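Local coordinates for hydrogenase expression/formation protein HypE (Desulfovibrio vulgaris subsp. vulgaris, PDB 2Z1U) that binds ATP and magnesium and, as a HypE family protein, probably acts in the maturation of hydrogenase, at residues S173-L179 and V248-V254; Q186-F190 and S259-L263. All blocks are in the same frame, centred on the assembly; numbering follows the deposited sequence.

Interaction 1: residues S173-L179 and V248-V254; sequences SMGDHGL and VPVRESV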
ATOM      1  N   SER A 173      27.800  -0.807  -7.820  1.00 48.23           N
ATOM      2  CA  SER A 173      28.098   0.586  -8.166  1.00 48.69           C
ATOM      3  C   SER A 173      27.046   1.586  -7.675  1.00 48.61           C
ATOM      4  O   SER A 173      25.866   1.259  -7.560  1.00 49.12           O
ATOM      5  CB  SER A 173      28.291   0.695  -9.690  1.00 48.91           C
ATOM      6  OG  SER A 173      27.080   0.423 -10.380  1.00 47.11           O
ATOM      7  N   MET A 174      27.486   2.818  -7.398  1.00 48.95           N
ATOM      8  CA  MET A 174      26.618   3.833  -6.838  1.00 48.86           C
ATOM      9  C   MET A 174      26.257   4.896  -7.868  1.00 49.01           C
ATOM     10  O   MET A 174      27.106   5.307  -8.668  1.00 48.43           O
ATOM     11  CB  MET A 174      27.311   4.495  -5.626  1.00 48.73           C
ATOM     12  CG  MET A 174      27.470   3.538  -4.434  1.00 48.30           C
ATOM     13  SD  MET A 174      25.946   3.212  -3.540  1.00 48.41           S
ATOM     14  CE  MET A 174      25.403   1.559  -4.127  1.00 43.98           C
ATOM     15  N   GLY A 175      24.996   5.324  -7.844  1.00 48.47           N
ATOM     16  CA  GLY A 175      24.568   6.513  -8.582  1.00 48.81           C
ATOM     17  C   GLY A 175      23.852   6.264  -9.902  1.00 48.52           C
ATOM     18  O   GLY A 175      23.285   7.187 -10.482  1.00 48.59           O
ATOM     19  N   ASP A 176      23.889   5.021 -10.377  1.00 48.26           N
ATOM     20  CA  ASP A 176      23.375   4.643 -11.701  1.00 48.22           C
ATOM     21  C   ASP A 176      21.912   4.989 -11.935  1.00 48.12           C
ATOM     22  O   ASP A 176      21.601   5.682 -12.909  1.00 47.84           O
ATOM     23  CB  ASP A 176      23.607   3.153 -11.956  1.00 48.26           C
ATOM     24  CG  ASP A 176      25.057   2.764 -11.752  1.00 49.57           C
ATOM     25  OD1 ASP A 176      25.769   2.605 -12.754  1.00 50.22           O
ATOM     26  OD2 ASP A 176      25.492   2.665 -10.588  1.00 51.84           O
ATOM     27  N   HIS A 177      21.029   4.533 -11.046  1.00 47.46           N
ATOM     28  CA  HIS A 177      19.609   4.821 -11.177  1.00 47.57           C
ATOM     29  C   HIS A 177      19.312   6.326 -11.208  1.00 48.15           C
ATOM     30  O   HIS A 177      18.638   6.813 -12.126  1.00 48.63           O
ATOM     31  CB  HIS A 177      18.797   4.198 -10.046  1.00 47.05           C
ATOM     32  CG  HIS A 177      17.332   4.486 -10.150  1.00 45.86           C
ATOM     33  ND1 HIS A 177      16.495   3.770 -10.976  1.00 45.83           N
ATOM     34  CD2 HIS A 177      16.561   5.425  -9.558  1.00 45.19           C
ATOM     35  CE1 HIS A 177      15.264   4.243 -10.877  1.00 45.91           C
ATOM     36  NE2 HIS A 177      15.278   5.254 -10.026  1.00 46.71           N
ATOM     37  N   GLY A 178      19.785   7.040 -10.188  1.00 48.40           N
ATOM     38  CA  GLY A 178      19.559   8.482 -10.081  1.00 48.94           C
ATOM     39  C   GLY A 178      20.019   9.242 -11.314  1.00 49.65           C
ATOM     40  O   GLY A 178      19.297  10.101 -11.816  1.00 50.48           O
ATOM     41  N   LEU A 179      21.218   8.930 -11.802  1.00 49.71           N
ATOM     42  CA  LEU A 179      21.745   9.570 -13.000  1.00 50.29           C
ATOM     43  C   LEU A 179      20.862   9.304 -14.212  1.00 50.41           C
ATOM     44  O   LEU A 179      20.552  10.222 -14.960  1.00 50.54           O
ATOM     45  CB  LEU A 179      23.178   9.109 -13.296  1.00 50.04           C
ATOM     46  CG  LEU A 179      24.180  10.062 -13.948  1.00 51.46           C
ATOM     47  CD1 LEU A 179      25.189   9.296 -14.792  1.00 51.16           C
ATOM     48  CD2 LEU A 179      23.555  11.195 -14.762  1.00 52.86           C
ATOM     49  N   VAL A 248      34.555   3.017  -2.833  1.00 48.21           N
ATOM     50  CA  VAL A 248      33.144   3.113  -3.257  1.00 47.79           C
ATOM     51  C   VAL A 248      33.115   3.067  -4.784  1.00 48.42           C
ATOM     52  O   VAL A 248      33.689   3.934  -5.430  1.00 47.97           O
ATOM     53  CB  VAL A 248      32.425   4.387  -2.732  1.00 48.54           C
ATOM     54  CG1 VAL A 248      30.928   4.365  -3.084  1.00 46.81           C
ATOM     55  CG2 VAL A 248      32.610   4.518  -1.231  1.00 48.06           C
ATOM     56  N   PRO A 249      32.483   2.011  -5.367  1.00 47.91           N
ATOM     57  CA  PRO A 249      32.476   1.869  -6.818  1.00 47.85           C
ATOM     58  C   PRO A 249      31.479   2.816  -7.487  1.00 47.67           C
ATOM     59  O   PRO A 249      30.330   2.904  -7.087  1.00 46.92           O
ATOM     60  CB  PRO A 249      32.065   0.384  -7.037  1.00 47.22           C
ATOM     61  CG  PRO A 249      31.238   0.051  -5.850  1.00 47.97           C
ATOM     62  CD  PRO A 249      31.740   0.933  -4.693  1.00 47.79           C
ATOM     63  N   VAL A 250      31.950   3.552  -8.480  1.00 48.90           N
ATOM     64  CA  VAL A 250      31.111   4.458  -9.263  1.00 49.58           C
ATOM     65  C   VAL A 250      31.694   4.338 -10.656  1.00 50.74           C
ATOM     66  O   VAL A 250      32.900   4.547 -10.839  1.00 50.76           O
ATOM     67  CB  VAL A 250      31.195   5.963  -8.770  1.00 49.81           C
ATOM     68  CG1 VAL A 250      30.287   6.867  -9.611  1.00 49.11           C
ATOM     69  CG2 VAL A 250      30.801   6.112  -7.300  1.00 48.80           C
ATOM     70  N   ARG A 251      30.862   3.946 -11.619  1.00 51.56           N
ATOM     71  CA  ARG A 251      31.295   3.738 -13.009  1.00 52.35           C
ATOM     72  C   ARG A 251      31.826   5.046 -13.566  1.00 52.06           C
ATOM     73  O   ARG A 251      31.271   6.102 -13.273  1.00 51.14           O
ATOM     74  CB  ARG A 251      30.113   3.269 -13.867  1.00 52.93           C
ATOM     75  CG  ARG A 251      29.606   1.891 -13.536  1.00 55.22           C
ATOM     76  CD  ARG A 251      28.286   1.591 -14.247  1.00 58.97           C
ATOM     77  NE  ARG A 251      28.343   0.246 -14.805  1.00 64.35           N
ATOM     78  CZ  ARG A 251      27.902  -0.852 -14.198  1.00 65.85           C
ATOM     79  NH1 ARG A 251      27.317  -0.789 -13.003  1.00 64.53           N
ATOM     80  NH2 ARG A 251      28.035  -2.021 -14.814  1.00 68.16           N
ATOM     81  N   GLU A 252      32.901   4.972 -14.361  1.00 52.39           N
ATOM     82  CA  GLU A 252      33.497   6.158 -14.993  1.00 53.06           C
ATOM     83  C   GLU A 252      32.436   7.028 -15.674  1.00 52.53           C
ATOM     84  O   GLU A 252      32.410   8.242 -15.496  1.00 52.51           O
ATOM     85  CB  GLU A 252      34.586   5.741 -15.999  1.00 52.95           C
ATOM     86  CG  GLU A 252      35.516   6.860 -16.462  1.00 54.72           C
ATOM     87  CD  GLU A 252      36.500   6.390 -17.535  1.00 55.10           C
ATOM     88  OE1 GLU A 252      36.502   5.177 -17.861  1.00 58.62           O
ATOM     89  OE2 GLU A 252      37.266   7.226 -18.058  1.00 57.36           O
ATOM     90  N   SER A 253      31.556   6.378 -16.431  1.00 52.32           N
ATOM     91  CA  SER A 253      30.464   7.032 -17.148  1.00 52.55           C
ATOM     92  C   SER A 253      29.459   7.702 -16.208  1.00 52.14           C
ATOM     93  O   SER A 253      28.883   8.737 -16.548  1.00 52.22           O
ATOM     94  CB  SER A 253      29.745   6.002 -18.012  1.00 52.49           C
ATOM     95  OG  SER A 253      29.126   5.034 -17.174  1.00 54.75           O
ATOM     96  N   VAL A 254      29.252   7.104 -15.035  1.00 51.72           N
ATOM     97  CA  VAL A 254      28.386   7.687 -13.997  1.00 51.78           C
ATOM     98  C   VAL A 254      29.084   8.889 -13.327  1.00 52.28           C
ATOM     99  O   VAL A 254      28.474   9.946 -13.168  1.00 51.80           O
ATOM    100  CB  VAL A 254      27.935   6.628 -12.955  1.00 51.47           C
ATOM    101  CG1 VAL A 254      27.261   7.284 -11.749  1.00 51.33           C
ATOM    102  CG2 VAL A 254      26.992   5.595 -13.608  1.00 50.45           C
TER
HETATM  103  O   HOH W   1      28.067   3.904 -10.861  1.00 41.80           O

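Interaction 2: residues Q186-F190 and S259-L263; sequences QGLNF and SFLGL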
ATOM      1  N   GLN A 186      16.007  15.114 -19.044  1.00 68.68           N
ATOM      2  CA  GLN A 186      16.569  16.240 -19.791  1.00 69.75           C
ATOM      3  C   GLN A 186      16.960  15.839 -21.216  1.00 69.95           C
ATOM      4  O   GLN A 186      17.675  16.576 -21.901  1.00 70.16           O
ATOM      5  CB  GLN A 186      17.792  16.808 -19.065  1.00 69.63           C
ATOM      6  CG  GLN A 186      17.516  17.296 -17.653  1.00 70.55           C
ATOM      7  CD  GLN A 186      18.734  17.921 -17.001  1.00 70.80           C
ATOM      8  OE1 GLN A 186      19.876  17.619 -17.365  1.00 72.63           O
ATOM      9  NE2 GLN A 186      18.499  18.801 -16.030  1.00 71.96           N
ATOM     10  N   GLY A 187      16.500  14.664 -21.643  1.00 70.32           N
ATOM     11  CA  GLY A 187      16.762  14.145 -22.986  1.00 70.83           C
ATOM     12  C   GLY A 187      18.214  13.816 -23.294  1.00 71.20           C
ATOM     13  O   GLY A 187      18.632  13.884 -24.450  1.00 71.15           O
ATOM     14  N   LEU A 188      18.978  13.450 -22.265  1.00 71.58           N
ATOM     15  CA  LEU A 188      20.403  13.151 -22.417  1.00 72.08           C
ATOM     16  C   LEU A 188      20.742  11.679 -22.194  1.00 72.37           C
ATOM     17  O   LEU A 188      20.322  11.078 -21.206  1.00 72.50           O
ATOM     18  CB  LEU A 188      21.244  14.014 -21.465  1.00 72.08           C
ATOM     19  CG  LEU A 188      21.395  15.515 -21.736  1.00 72.62           C
ATOM     20  CD1 LEU A 188      21.910  16.222 -20.491  1.00 72.98           C
ATOM     21  CD2 LEU A 188      22.303  15.803 -22.943  1.00 72.90           C
ATOM     22  N   ASN A 189      21.504  11.114 -23.129  1.00 72.84           N
ATOM     23  CA  ASN A 189      22.113   9.792 -22.974  1.00 73.11           C
ATOM     24  C   ASN A 189      23.628   9.942 -22.921  1.00 72.65           C
ATOM     25  O   ASN A 189      24.255  10.275 -23.930  1.00 72.96           O
ATOM     26  CB  ASN A 189      21.716   8.863 -24.130  1.00 73.48           C
ATOM     27  CG  ASN A 189      20.292   8.334 -24.005  1.00 74.44           C
ATOM     28  OD1 ASN A 189      19.885   7.826 -22.954  1.00 76.19           O
ATOM     29  ND2 ASN A 189      19.531   8.434 -25.094  1.00 75.55           N
ATOM     30  N   PHE A 190      24.207   9.713 -21.740  1.00 72.27           N
ATOM     31  CA  PHE A 190      25.654   9.875 -21.525  1.00 71.89           C
ATOM     32  C   PHE A 190      26.470   8.726 -22.107  1.00 71.37           C
ATOM     33  O   PHE A 190      27.486   8.949 -22.777  1.00 71.34           O
ATOM     34  CB  PHE A 190      25.986  10.047 -20.036  1.00 72.10           C
ATOM     35  CG  PHE A 190      25.781  11.440 -19.525  1.00 72.23           C
ATOM     36  CD1 PHE A 190      24.580  11.801 -18.918  1.00 72.55           C
ATOM     37  CD2 PHE A 190      26.789  12.393 -19.646  1.00 72.89           C
ATOM     38  CE1 PHE A 190      24.380  13.093 -18.445  1.00 72.60           C
ATOM     39  CE2 PHE A 190      26.599  13.689 -19.175  1.00 73.08           C
ATOM     40  CZ  PHE A 190      25.388  14.038 -18.571  1.00 72.60           C
ATOM     41  N   SER A 259      29.292  14.712 -12.756  1.00 56.44           N
ATOM     42  CA  SER A 259      30.039  15.968 -12.683  1.00 56.80           C
ATOM     43  C   SER A 259      29.557  16.980 -13.733  1.00 56.84           C
ATOM     44  O   SER A 259      29.571  18.193 -13.493  1.00 57.04           O
ATOM     45  CB  SER A 259      31.559  15.730 -12.720  1.00 57.06           C
ATOM     46  OG  SER A 259      31.998  15.121 -13.919  1.00 57.55           O
ATOM     47  N   PHE A 260      29.098  16.469 -14.875  1.00 56.87           N
ATOM     48  CA  PHE A 260      28.501  17.284 -15.938  1.00 56.91           C
ATOM     49  C   PHE A 260      27.160  17.895 -15.515  1.00 56.69           C
ATOM     50  O   PHE A 260      26.789  18.968 -15.990  1.00 56.98           O
ATOM     51  CB  PHE A 260      28.342  16.437 -17.210  1.00 57.26           C
ATOM     52  CG  PHE A 260      27.785  17.185 -18.395  1.00 57.77           C
ATOM     53  CD1 PHE A 260      28.634  17.841 -19.284  1.00 59.18           C
ATOM     54  CD2 PHE A 260      26.411  17.205 -18.642  1.00 58.13           C
ATOM     55  CE1 PHE A 260      28.124  18.528 -20.389  1.00 59.50           C
ATOM     56  CE2 PHE A 260      25.888  17.880 -19.739  1.00 59.03           C
ATOM     57  CZ  PHE A 260      26.747  18.547 -20.619  1.00 58.35           C
ATOM     58  N   LEU A 261      26.443  17.211 -14.623  1.00 56.30           N
ATOM     59  CA  LEU A 261      25.135  17.668 -14.140  1.00 55.78           C
ATOM     60  C   LEU A 261      25.159  18.254 -12.722  1.00 55.34           C
ATOM     61  O   LEU A 261      24.107  18.593 -12.171  1.00 55.47           O
ATOM     62  CB  LEU A 261      24.102  16.530 -14.214  1.00 55.75           C
ATOM     63  CG  LEU A 261      23.679  16.025 -15.595  1.00 56.03           C
ATOM     64  CD1 LEU A 261      22.671  14.897 -15.456  1.00 56.55           C
ATOM     65  CD2 LEU A 261      23.104  17.148 -16.452  1.00 56.71           C
ATOM     66  N   GLY A 262      26.352  18.347 -12.136  1.00 55.00           N
ATOM     67  CA  GLY A 262      26.538  18.869 -10.778  1.00 54.62           C
ATOM     68  C   GLY A 262      25.964  17.985  -9.683  1.00 54.40           C
ATOM     69  O   GLY A 262      25.571  18.475  -8.618  1.00 54.50           O
ATOM     70  N   LEU A 263      25.913  16.680  -9.950  1.00 53.70           N
ATOM     71  CA  LEU A 263      25.360  15.700  -9.023  1.00 52.98           C
ATOM     72  C   LEU A 263      26.456  14.930  -8.270  1.00 52.46           C
ATOM     73  O   LEU A 263      27.563  14.748  -8.767  1.00 51.69           O
ATOM     74  CB  LEU A 263      24.449  14.707  -9.776  1.00 53.22           C
ATOM     75  CG  LEU A 263      23.276  15.217 -10.632  1.00 53.32           C
ATOM     76  CD1 LEU A 263      22.685  14.082 -11.478  1.00 52.39           C
ATOM     77  CD2 LEU A 263      22.194  15.875  -9.784  1.00 53.58           C
TER

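Interaction 1: residues S173-L179 and V248-V254
The loops leading into helices 176-184 and 252-260, with the first turns of those helices, lie against each other in a buried contact. One backbone hydrogen bond joins them: Met174 N donates to Pro249 O at 2.9 Å. The CA of Ser173 also approaches Pro249 O, at 3.4 Å, as a CA-H...O contact.

A polar cluster sits beside this bond. Ser173 OG donates to Asp176 OD2 at 2.8 Å and accepts a weak hydrogen bond from Arg251 NH1 at 2.9 Å. Arg251 NH1 also forms a long salt bridge to Asp176 OD1, 3.7 Å away. Water 1 bridges the segments: it donates to Met174 O (2.8 Å) and Asp176 OD2 (2.9 Å) and accepts from Arg251 N (2.9 Å).

Both segments belong to the C-terminal domain of the AIR synthase-related (PurM-like) family. Each meets the other at a helix start, with Gly175 and Arg251 as the N-cap residues. The side chain of Met174 is about 9 Å from that of Asp220, a magnesium ligand, and about 13 Å from the bound ATP, so the contact lies near the nucleotide site but does not line it.

Apolar packing fills the remainder. Met174 CG meets Val248 CG1 at 3.8 Å, and Leu179 CD1 reaches Val254 CA at 3.7 Å. Gly175 has positive phi; a CB there would be jammed against Met174 O and would also crowd Val254 CG1. Leu226 of helix 225-237 touches both Met174 and Val248.

Interaction 2: residues Q186-F190 and S259-L263
A Schellman motif ends helix 176-184 here, and the loop that follows packs on the C-terminal end of helix 252-260. Gly187 is the C-prime residue of the motif. Its positive phi suits glycine and turns the chain out of the helix. Gly262 also has positive phi and is the first residue to leave helical geometry after the other helix. The contact joins two helix ends at the surface of the C-terminal domain, away from the ATP and magnesium sites.

The packing is mainly apolar. Phe190, Leu188 and Gln186 direct their CA-to-CB bonds toward the other segment, and Phe260 and Leu261 do the same in return. The rings of Phe190 and Phe260 meet obliquely, with centroids 5.4 Å apart and planes at 76°. Phe260 CD2 lies near the plane of the Phe190 ring, 3.3 Å from Phe190 CZ. Leu261 takes the larger share of cover on its segment. Its CD1 is 3.9 Å from Phe190 CE1, and its CD2 is 4.3 Å from Leu188 CD1. Leu188 CD1 also lies 4.4 Å from Phe260 CE2. At the margin, Gln186 OE1 rests 3.4 Å from Leu261 CD2.

How the interactions relate
From the N terminus, the chain first passes 173-179 at the start of helix 176-184. It then reaches 186-190, just beyond that helix. After helices 202-212 and 225-237 it returns through 248-254, which closes interaction 1, and then 259-263, which closes interaction 2. Each closure spans 68 intervening residues, and the two loops cross because their segments alternate. Helices 176-184 and 252-260 are thus joined near their starts by interaction 1 and at their C-terminal ends by interaction 2: just past helix 176-184, and at Phe260 and Leu261 where helix 252-260 ends. The centres are 12 Å apart. Leu179 connects them: its CD2 is 3.9 Å from Leu261 CD1 and 4.2 Å from Phe190 CE1.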